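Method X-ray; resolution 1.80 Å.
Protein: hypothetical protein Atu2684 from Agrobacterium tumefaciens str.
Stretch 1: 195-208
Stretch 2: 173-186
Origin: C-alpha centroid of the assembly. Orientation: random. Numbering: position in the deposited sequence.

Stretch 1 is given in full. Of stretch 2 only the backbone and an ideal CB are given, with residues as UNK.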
ATOM      1  N   LYS A 195      25.709 -11.986  -4.111  1.00 32.41           N
ATOM      2  CA  LYS A 195      25.356 -12.560  -2.816  1.00 33.43           C
ATOM      3  C   LYS A 195      23.974 -13.217  -2.864  1.00 34.29           C
ATOM      4  O   LYS A 195      23.303 -13.206  -3.898  1.00 35.09           O
ATOM      5  CB  LYS A 195      25.387 -11.474  -1.728  1.00 32.49           C
ATOM      6  CG  LYS A 195      26.779 -10.886  -1.465  1.00 32.65           C
ATOM      7  CD  LYS A 195      26.785  -9.907  -0.291  1.00 32.25           C
ATOM      8  CE  LYS A 195      25.976  -8.650  -0.589  1.00 31.52           C
ATOM      9  NZ  LYS A 195      25.921  -7.727   0.588  1.00 31.27           N
ATOM     10  N   LYS A 196      23.559 -13.795  -1.742  1.00 34.87           N
ATOM     11  CA  LYS A 196      22.265 -14.463  -1.652  1.00 34.25           C
ATOM     12  C   LYS A 196      21.669 -14.367  -0.252  1.00 34.58           C
ATOM     13  O   LYS A 196      22.361 -14.588   0.744  1.00 33.61           O
ATOM     14  CB  LYS A 196      22.403 -15.938  -2.033  1.00 35.41           C
ATOM     15  CG  LYS A 196      22.547 -16.197  -3.521  1.00 34.84           C
ATOM     16  CD  LYS A 196      22.706 -17.681  -3.795  1.00 36.78           C
ATOM     17  CE  LYS A 196      22.405 -18.004  -5.246  1.00 36.45           C
ATOM     18  NZ  LYS A 196      20.979 -17.713  -5.566  1.00 39.68           N
HETATM   19  N   MSE A 197      20.384 -14.038  -0.186  1.00 34.28           N
HETATM   20  CA  MSE A 197      19.682 -13.936   1.087  1.00 35.13           C
HETATM   21  C   MSE A 197      18.614 -15.020   1.162  1.00 32.89           C
HETATM   22  O   MSE A 197      18.074 -15.446   0.139  1.00 32.03           O
HETATM   23  CB  MSE A 197      19.033 -12.556   1.246  1.00 39.64           C
HETATM   24  CG  MSE A 197      20.016 -11.444   1.580  1.00 47.24           C
HETATM   25 SE   MSE A 197      19.172  -9.759   2.046  1.00 59.80          SE
HETATM   26  CE  MSE A 197      18.783 -10.113   3.907  1.00 54.46           C
ATOM     27  N   SER A 198      18.317 -15.463   2.376  1.00 29.93           N
ATOM     28  CA  SER A 198      17.324 -16.506   2.578  1.00 27.85           C
ATOM     29  C   SER A 198      16.105 -16.016   3.350  1.00 23.92           C
ATOM     30  O   SER A 198      16.232 -15.300   4.341  1.00 23.70           O
ATOM     31  CB  SER A 198      17.959 -17.686   3.315  1.00 28.44           C
ATOM     32  OG  SER A 198      16.974 -18.617   3.725  1.00 31.70           O
ATOM     33  N   TYR A 199      14.926 -16.408   2.879  1.00 19.81           N
ATOM     34  CA  TYR A 199      13.665 -16.046   3.515  1.00 15.48           C
ATOM     35  C   TYR A 199      12.922 -17.328   3.851  1.00 14.98           C
ATOM     36  O   TYR A 199      13.003 -18.301   3.108  1.00 13.01           O
ATOM     37  CB  TYR A 199      12.826 -15.180   2.575  1.00 14.90           C
ATOM     38  CG  TYR A 199      13.389 -13.793   2.394  1.00 17.15           C
ATOM     39  CD1 TYR A 199      13.168 -12.801   3.348  1.00 15.85           C
ATOM     40  CD2 TYR A 199      14.169 -13.478   1.281  1.00 16.06           C
ATOM     41  CE1 TYR A 199      13.711 -11.529   3.196  1.00 16.82           C
ATOM     42  CE2 TYR A 199      14.717 -12.209   1.123  1.00 16.87           C
ATOM     43  CZ  TYR A 199      14.484 -11.243   2.080  1.00 16.81           C
ATOM     44  OH  TYR A 199      15.014  -9.988   1.921  1.00 18.22           O
ATOM     45  N   TRP A 200      12.201 -17.322   4.968  1.00 14.13           N
ATOM     46  CA  TRP A 200      11.472 -18.507   5.409  1.00 12.52           C
ATOM     47  C   TRP A 200       9.972 -18.288   5.508  1.00 11.68           C
ATOM     48  O   TRP A 200       9.518 -17.205   5.869  1.00 11.36           O
ATOM     49  CB  TRP A 200      12.002 -18.972   6.770  1.00 13.00           C
ATOM     50  CG  TRP A 200      13.417 -19.475   6.714  1.00 15.10           C
ATOM     51  CD1 TRP A 200      14.552 -18.727   6.586  1.00 15.59           C
ATOM     52  CD2 TRP A 200      13.832 -20.842   6.709  1.00 14.22           C
ATOM     53  NE1 TRP A 200      15.651 -19.549   6.499  1.00 16.28           N
ATOM     54  CE2 TRP A 200      15.237 -20.853   6.574  1.00 15.81           C
ATOM     55  CE3 TRP A 200      13.153 -22.064   6.810  1.00 14.05           C
ATOM     56  CZ2 TRP A 200      15.976 -22.038   6.525  1.00 15.72           C
ATOM     57  CZ3 TRP A 200      13.886 -23.243   6.764  1.00 15.22           C
ATOM     58  CH2 TRP A 200      15.286 -23.219   6.624  1.00 14.28           C
ATOM     59  N   HIS A 201       9.221 -19.338   5.184  1.00  8.12           N
ATOM     60  CA  HIS A 201       7.765 -19.329   5.223  1.00  9.27           C
ATOM     61  C   HIS A 201       7.129 -18.175   4.443  1.00  9.25           C
ATOM     62  O   HIS A 201       6.159 -17.566   4.888  1.00  7.74           O
ATOM     63  CB  HIS A 201       7.285 -19.351   6.686  1.00  7.03           C
ATOM     64  CG  HIS A 201       7.547 -20.653   7.383  1.00 10.11           C
ATOM     65  ND1 HIS A 201       6.868 -21.047   8.516  1.00  7.99           N
ATOM     66  CD2 HIS A 201       8.398 -21.667   7.083  1.00  8.84           C
ATOM     67  CE1 HIS A 201       7.283 -22.249   8.880  1.00  6.87           C
ATOM     68  NE2 HIS A 201       8.209 -22.647   8.029  1.00  7.84           N
ATOM     69  N   SER A 202       7.690 -17.905   3.266  1.00  9.52           N
ATOM     70  CA  SER A 202       7.211 -16.856   2.374  1.00  9.62           C
ATOM     71  C   SER A 202       5.902 -17.297   1.718  1.00  9.33           C
ATOM     72  O   SER A 202       5.877 -18.213   0.890  1.00  8.04           O
ATOM     73  CB  SER A 202       8.257 -16.555   1.294  1.00 10.67           C
ATOM     74  OG  SER A 202       9.444 -16.032   1.859  1.00 14.12           O
ATOM     75  N   VAL A 203       4.815 -16.636   2.104  1.00  6.49           N
ATOM     76  CA  VAL A 203       3.489 -16.950   1.585  1.00  8.26           C
ATOM     77  C   VAL A 203       3.304 -16.509   0.133  1.00  8.82           C
ATOM     78  O   VAL A 203       3.581 -15.363  -0.214  1.00  8.57           O
ATOM     79  CB  VAL A 203       2.411 -16.285   2.466  1.00  9.79           C
ATOM     80  CG1 VAL A 203       1.020 -16.563   1.914  1.00  7.94           C
ATOM     81  CG2 VAL A 203       2.527 -16.806   3.897  1.00  9.14           C
ATOM     82  N   TYR A 204       2.835 -17.425  -0.711  1.00  7.31           N
ATOM     83  CA  TYR A 204       2.613 -17.100  -2.116  1.00  9.22           C
ATOM     84  C   TYR A 204       1.156 -17.230  -2.537  1.00  9.66           C
ATOM     85  O   TYR A 204       0.801 -16.904  -3.671  1.00  9.25           O
ATOM     86  CB  TYR A 204       3.481 -17.971  -3.021  1.00 10.39           C
ATOM     87  CG  TYR A 204       3.196 -19.448  -2.934  1.00  9.63           C
ATOM     88  CD1 TYR A 204       3.913 -20.265  -2.060  1.00  9.71           C
ATOM     89  CD2 TYR A 204       2.228 -20.037  -3.743  1.00 10.95           C
ATOM     90  CE1 TYR A 204       3.678 -21.635  -2.000  1.00 10.65           C
ATOM     91  CE2 TYR A 204       1.981 -21.403  -3.689  1.00  7.50           C
ATOM     92  CZ  TYR A 204       2.711 -22.198  -2.819  1.00  9.62           C
ATOM     93  OH  TYR A 204       2.485 -23.553  -2.785  1.00 10.60           O
ATOM     94  N   ASP A 205       0.315 -17.727  -1.636  1.00  8.86           N
ATOM     95  CA  ASP A 205      -1.109 -17.857  -1.921  1.00 11.03           C
ATOM     96  C   ASP A 205      -1.886 -18.077  -0.635  1.00 10.85           C
ATOM     97  O   ASP A 205      -1.448 -18.805   0.252  1.00  9.95           O
ATOM     98  CB  ASP A 205      -1.385 -19.006  -2.899  1.00 10.57           C
ATOM     99  CG  ASP A 205      -2.836 -19.039  -3.355  1.00 16.43           C
ATOM    100  OD1 ASP A 205      -3.387 -17.955  -3.654  1.00 16.42           O
ATOM    101  OD2 ASP A 205      -3.431 -20.140  -3.422  1.00 17.11           O
ATOM    102  N   VAL A 206      -3.042 -17.426  -0.547  1.00 12.24           N
ATOM    103  CA  VAL A 206      -3.909 -17.525   0.622  1.00 12.21           C
ATOM    104  C   VAL A 206      -5.327 -17.783   0.121  1.00 13.74           C
ATOM    105  O   VAL A 206      -5.791 -17.104  -0.793  1.00 13.31           O
ATOM    106  CB  VAL A 206      -3.916 -16.201   1.431  1.00 13.22           C
ATOM    107  CG1 VAL A 206      -4.833 -16.333   2.636  1.00 12.11           C
ATOM    108  CG2 VAL A 206      -2.499 -15.838   1.865  1.00 13.48           C
ATOM    109  N   GLN A 207      -6.015 -18.757   0.705  1.00 13.87           N
ATOM    110  CA  GLN A 207      -7.378 -19.058   0.285  1.00 14.71           C
ATOM    111  C   GLN A 207      -8.236 -19.570   1.429  1.00 14.70           C
ATOM    112  O   GLN A 207      -7.746 -20.213   2.363  1.00 13.59           O
ATOM    113  CB  GLN A 207      -7.381 -20.086  -0.850  1.00 17.94           C
ATOM    114  CG  GLN A 207      -6.722 -21.403  -0.498  1.00 22.65           C
ATOM    115  CD  GLN A 207      -6.690 -22.370  -1.668  1.00 24.67           C
ATOM    116  OE1 GLN A 207      -6.354 -21.991  -2.792  1.00 27.31           O
ATOM    117  NE2 GLN A 207      -7.016 -23.627  -1.406  1.00 23.35           N
ATOM    118  N   THR A 208      -9.523 -19.266   1.347  1.00 13.06           N
ATOM    119  CA  THR A 208     -10.482 -19.697   2.348  1.00 13.87           C
ATOM    120  C   THR A 208     -11.077 -20.999   1.842  1.00 14.47           C
ATOM    121  O   THR A 208     -11.638 -21.045   0.749  1.00 15.55           O
ATOM    122  CB  THR A 208     -11.583 -18.651   2.527  1.00 14.76           C
ATOM    123  OG1 THR A 208     -10.992 -17.419   2.957  1.00 14.50           O
ATOM    124  CG2 THR A 208     -12.595 -19.113   3.559  1.00 15.74           C
ATOM    125  N   UNK A 173     -13.450 -18.151   9.252  1.00 13.30           N
ATOM    126  CA  UNK A 173     -13.118 -18.777   7.991  1.00 13.04           C
ATOM    127  C   UNK A 173     -11.957 -19.708   8.225  1.00 11.86           C
ATOM    128  O   UNK A 173     -11.130 -19.476   9.103  1.00 11.19           O
ATOM    129  CB  UNK A 173     -12.791 -17.740   6.915  1.00 13.04           C
ATOM    130  N   UNK A 174     -11.913 -20.778   7.448  1.00 11.20           N
ATOM    131  CA  UNK A 174     -10.804 -21.701   7.532  1.00 11.04           C
ATOM    132  C   UNK A 174      -9.875 -21.193   6.434  1.00 10.02           C
ATOM    133  O   UNK A 174     -10.105 -21.435   5.251  1.00 10.07           O
ATOM    134  CB  UNK A 174     -11.216 -23.164   7.356  1.00 11.04           C
ATOM    135  N   UNK A 175      -8.842 -20.459   6.837  1.00  9.86           N
ATOM    136  CA  UNK A 175      -7.888 -19.874   5.897  1.00 10.73           C
ATOM    137  C   UNK A 175      -6.596 -20.686   5.780  1.00 10.34           C
ATOM    138  O   UNK A 175      -6.017 -21.092   6.785  1.00 10.07           O
ATOM    139  CB  UNK A 175      -7.556 -18.443   6.323  1.00 10.73           C
ATOM    140  N   UNK A 176      -6.149 -20.917   4.551  1.00  8.75           N
ATOM    141  CA  UNK A 176      -4.911 -21.652   4.332  1.00  9.36           C
ATOM    142  C   UNK A 176      -3.924 -20.754   3.611  1.00  9.10           C
ATOM    143  O   UNK A 176      -4.219 -20.221   2.536  1.00 11.27           O
ATOM    144  CB  UNK A 176      -5.162 -22.934   3.536  1.00  9.36           C
ATOM    145  N   UNK A 177      -2.756 -20.582   4.219  1.00  8.15           N
ATOM    146  CA  UNK A 177      -1.700 -19.762   3.648  1.00  8.03           C
ATOM    147  C   UNK A 177      -0.592 -20.706   3.204  1.00  8.77           C
ATOM    148  O   UNK A 177      -0.001 -21.421   4.020  1.00  8.26           O
ATOM    149  CB  UNK A 177      -1.188 -18.721   4.645  1.00  8.03           C
ATOM    150  N   UNK A 178      -0.333 -20.722   1.902  1.00  7.57           N
ATOM    151  CA  UNK A 178       0.690 -21.588   1.329  1.00  7.59           C
ATOM    152  C   UNK A 178       2.016 -20.846   1.274  1.00  6.93           C
ATOM    153  O   UNK A 178       2.067 -19.681   0.891  1.00  6.36           O
ATOM    154  CB  UNK A 178       0.282 -22.067  -0.066  1.00  7.59           C
ATOM    155  N   UNK A 179       3.093 -21.521   1.661  1.00  8.81           N
ATOM    156  CA  UNK A 179       4.402 -20.891   1.640  1.00  9.31           C
ATOM    157  C   UNK A 179       5.499 -21.848   1.226  1.00 10.08           C
ATOM    158  O   UNK A 179       5.316 -23.073   1.203  1.00 11.49           O
ATOM    159  CB  UNK A 179       4.723 -20.305   3.016  1.00  9.31           C
ATOM    160  N   UNK A 180       6.637 -21.267   0.870  1.00  9.37           N
ATOM    161  CA  UNK A 180       7.809 -22.042   0.531  1.00 10.90           C
ATOM    162  C   UNK A 180       8.497 -22.125   1.886  1.00 11.54           C
ATOM    163  O   UNK A 180       8.391 -21.208   2.698  1.00 11.88           O
ATOM    164  CB  UNK A 180       8.670 -21.420  -0.570  1.00 10.90           C
ATOM    165  N   UNK A 181       9.165 -23.236   2.145  1.00 13.25           N
ATOM    166  CA  UNK A 181       9.852 -23.426   3.412  1.00 16.04           C
ATOM    167  C   UNK A 181      11.003 -22.431   3.526  1.00 17.09           C
ATOM    168  O   UNK A 181      11.048 -21.617   4.449  1.00 16.56           O
ATOM    169  CB  UNK A 181      10.362 -24.862   3.543  1.00 16.04           C
ATOM    170  N   UNK A 182      11.930 -22.498   2.576  1.00 18.25           N
ATOM    171  CA  UNK A 182      13.068 -21.591   2.543  1.00 20.73           C
ATOM    172  C   UNK A 182      13.368 -21.224   1.095  1.00 20.21           C
ATOM    173  O   UNK A 182      13.475 -22.097   0.243  1.00 21.26           O
ATOM    174  CB  UNK A 182      14.292 -22.219   3.212  1.00 20.73           C
ATOM    175  N   UNK A 183      13.499 -19.937   0.815  1.00 21.09           N
ATOM    176  CA  UNK A 183      13.788 -19.517  -0.546  1.00 23.77           C
ATOM    177  C   UNK A 183      14.925 -18.508  -0.554  1.00 24.59           C
ATOM    178  O   UNK A 183      14.924 -17.550   0.219  1.00 22.25           O
ATOM    179  CB  UNK A 183      12.541 -18.924  -1.205  1.00 23.77           C
ATOM    180  N   UNK A 184      15.903 -18.731  -1.424  1.00 25.09           N
ATOM    181  CA  UNK A 184      17.038 -17.823  -1.515  1.00 27.15           C
ATOM    182  C   UNK A 184      16.881 -16.900  -2.710  1.00 27.23           C
ATOM    183  O   UNK A 184      16.414 -17.318  -3.770  1.00 28.60           O
ATOM    184  CB  UNK A 184      18.350 -18.604  -1.614  1.00 27.15           C
ATOM    185  N   UNK A 185      17.263 -15.642  -2.530  1.00 27.05           N
ATOM    186  CA  UNK A 185      17.176 -14.658  -3.600  1.00 27.48           C
ATOM    187  C   UNK A 185      18.524 -13.964  -3.745  1.00 27.27           C
ATOM    188  O   UNK A 185      19.278 -13.856  -2.778  1.00 26.44           O
ATOM    189  CB  UNK A 185      16.065 -13.642  -3.325  1.00 27.48           C
ATOM    190  N   UNK A 186      18.831 -13.511  -4.958  1.00 27.50           N
ATOM    191  CA  UNK A 186      20.089 -12.819  -5.217  1.00 28.64           C
ATOM    192  C   UNK A 186      20.010 -11.408  -4.635  1.00 30.40           C
ATOM    193  O   UNK A 186      19.025 -10.703  -4.842  1.00 30.13           O
ATOM    194  CB  UNK A 186      20.393 -12.775  -6.716  1.00 28.64           C
TER

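The two stretches pair antiparallel and turn a corner together at 181 and 201; along each strand the extended backbone sends side chains mostly to alternate faces.

At 173 the ideal CB lies 3.6 Å from T208 CG2, with open space beyond; many residues would do, and D173 is found. Position 174 points sideways, clear of stretch 1; V174 suits the extended backbone.

Position 175 shares a face with V206 and T208. A branched aliphatic residue would fit, and V175 packs CG1 3.5 Å from V206 CG1. At 176 the CB meets chiefly Q207 O, asking little of the side chain; V176 serves. At 177 the CB sits 4.1 Å from V203 CG1 and 4.2 Å from V206 CG2, so a small apolar group suffices; A177 touches both.

At 178 the CB lies over the Y204 ring, 3.7 Å from CZ, with D205 and Q207 beyond. A long or aromatic residue suits. Y178 makes a CH-pi contact, its CB 4.0 Å from the Y204 ring centroid; its OH, though 2.9 Å from Q207 NE2, is poorly angled for a hydrogen bond.

The CB at 179 is tight against S202 O (3.2 Å), beside the H201 imidazole. A flat ring could exploit that surface: F179 stacks face to face on H201, centroids 4.2 Å apart.

At 180 the CB is 4.5 Å from S202 O; a small polar group is plausible. T180 OG1 donates to a water (2.8 Å) that also bonds Y199 O and S202 N; the direct bond from S202 N to T180 O is weak.

Position 181 points away, yet H201 NE2 invites a donor on a long arm. R181 curls back: NH1 donates to H201 NE2 (3.0 Å), while W200 CZ3 lies over a guanidinium face.

At 182 the CB stands over the W200 six-membered ring, so a flexible aliphatic stem, as in Glu, Gln, Lys or Arg, would suit. E182 CB makes a CH-pi contact, 3.5 Å from the ring centroid.

Position 183 has room for a polar chain; it is Q183. At 184, near S198 and K196, a small or polar residue suits; T184 brings CG2 4.2 Å from S198 CB.

Position 185 lies by the Y199 edge and M197, calling for an apolar group: V185 CG1 is 3.7 Å from Y199 CE2. At 186 the CB is 5.1 Å from K196 NZ, favouring an acid; D186 OD1 forms a salt bridge with K196 NZ at 3.0 Å.

Stretch 2 173-186: DVVVAYFTREQTVD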
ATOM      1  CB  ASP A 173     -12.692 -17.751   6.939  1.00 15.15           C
ATOM      2  CG  ASP A 173     -13.835 -16.895   6.457  1.00 15.76           C
ATOM      3  OD1 ASP A 173     -14.950 -17.423   6.295  1.00 18.39           O
ATOM      4  OD2 ASP A 173     -13.600 -15.693   6.230  1.00 19.39           O
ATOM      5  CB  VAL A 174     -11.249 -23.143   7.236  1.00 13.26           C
ATOM      6  CG1 VAL A 174     -10.043 -24.073   7.265  1.00 11.57           C
ATOM      7  CG2 VAL A 174     -12.280 -23.582   8.275  1.00 11.66           C
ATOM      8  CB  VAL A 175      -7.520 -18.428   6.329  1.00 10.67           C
ATOM      9  CG1 VAL A 175      -6.550 -17.799   5.329  1.00 12.07           C
ATOM     10  CG2 VAL A 175      -8.784 -17.587   6.454  1.00 12.95           C
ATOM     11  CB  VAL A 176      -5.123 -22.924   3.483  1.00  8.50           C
ATOM     12  CG1 VAL A 176      -3.786 -23.638   3.273  1.00 11.37           C
ATOM     13  CG2 VAL A 176      -6.111 -23.854   4.167  1.00 10.48           C
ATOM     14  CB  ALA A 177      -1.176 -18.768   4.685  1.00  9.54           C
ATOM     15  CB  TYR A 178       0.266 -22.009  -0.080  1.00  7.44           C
ATOM     16  CG  TYR A 178      -1.054 -22.753  -0.116  1.00  8.55           C
ATOM     17  CD1 TYR A 178      -1.112 -24.123   0.148  1.00 10.04           C
ATOM     18  CD2 TYR A 178      -2.247 -22.083  -0.392  1.00 10.93           C
ATOM     19  CE1 TYR A 178      -2.330 -24.815   0.134  1.00 11.54           C
ATOM     20  CE2 TYR A 178      -3.472 -22.761  -0.407  1.00 10.27           C
ATOM     21  CZ  TYR A 178      -3.505 -24.123  -0.143  1.00 11.53           C
ATOM     22  OH  TYR A 178      -4.710 -24.787  -0.147  1.00 14.40           O
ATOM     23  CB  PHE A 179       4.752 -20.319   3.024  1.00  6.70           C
ATOM     24  CG  PHE A 179       4.717 -21.336   4.129  1.00  7.97           C
ATOM     25  CD1 PHE A 179       3.601 -21.437   4.957  1.00  7.92           C
ATOM     26  CD2 PHE A 179       5.789 -22.211   4.330  1.00  7.27           C
ATOM     27  CE1 PHE A 179       3.546 -22.393   5.969  1.00  6.91           C
ATOM     28  CE2 PHE A 179       5.748 -23.174   5.338  1.00  9.43           C
ATOM     29  CZ  PHE A 179       4.623 -23.265   6.161  1.00  7.82           C
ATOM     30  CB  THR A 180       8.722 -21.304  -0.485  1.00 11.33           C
ATOM     31  OG1 THR A 180       9.054 -19.999   0.018  1.00 11.03           O
ATOM     32  CG2 THR A 180       8.016 -21.164  -1.827  1.00 12.29           C
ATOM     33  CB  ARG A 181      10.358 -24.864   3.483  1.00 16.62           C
ATOM     34  CG  ARG A 181      11.270 -25.170   4.638  1.00 16.82           C
ATOM     35  CD  ARG A 181      10.578 -25.016   5.970  1.00 16.95           C
ATOM     36  NE  ARG A 181      11.344 -25.706   7.000  1.00 17.01           N
ATOM     37  CZ  ARG A 181      11.124 -25.592   8.300  1.00 14.20           C
ATOM     38  NH1 ARG A 181      10.150 -24.802   8.744  1.00 13.97           N
ATOM     39  NH2 ARG A 181      11.879 -26.270   9.150  1.00 12.66           N
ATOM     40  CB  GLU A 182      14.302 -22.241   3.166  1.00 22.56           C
ATOM     41  CG  GLU A 182      15.494 -21.307   3.221  1.00 27.00           C
ATOM     42  CD  GLU A 182      16.623 -21.735   2.315  1.00 30.21           C
ATOM     43  OE1 GLU A 182      17.317 -22.719   2.658  1.00 33.32           O
ATOM     44  OE2 GLU A 182      16.814 -21.093   1.258  1.00 30.05           O
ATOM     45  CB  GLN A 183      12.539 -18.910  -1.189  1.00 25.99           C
ATOM     46  CG  GLN A 183      12.593 -18.838  -2.705  1.00 30.30           C
ATOM     47  CD  GLN A 183      11.263 -18.438  -3.310  1.00 33.86           C
ATOM     48  OE1 GLN A 183      10.221 -19.006  -2.975  1.00 37.67           O
ATOM     49  NE2 GLN A 183      11.289 -17.464  -4.213  1.00 36.10           N
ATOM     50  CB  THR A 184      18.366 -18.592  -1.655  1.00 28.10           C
ATOM     51  OG1 THR A 184      18.311 -19.433  -2.813  1.00 32.31           O
ATOM     52  CG2 THR A 184      18.622 -19.439  -0.423  1.00 28.02           C
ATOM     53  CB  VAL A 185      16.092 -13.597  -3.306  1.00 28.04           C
ATOM     54  CG1 VAL A 185      16.469 -12.787  -2.072  1.00 27.84           C
ATOM     55  CG2 VAL A 185      15.918 -12.689  -4.513  1.00 29.34           C
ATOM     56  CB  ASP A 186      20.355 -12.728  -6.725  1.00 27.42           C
ATOM     57  CG  ASP A 186      20.248 -14.071  -7.421  1.00 25.69           C
ATOM     58  OD1 ASP A 186      20.782 -15.065  -6.891  1.00 24.73           O
ATOM     59  OD2 ASP A 186      19.635 -14.130  -8.508  1.00 25.93           O
TER
HETATM   60  O   HOH W   1      10.347 -18.669   2.063  1.00  8.94           O
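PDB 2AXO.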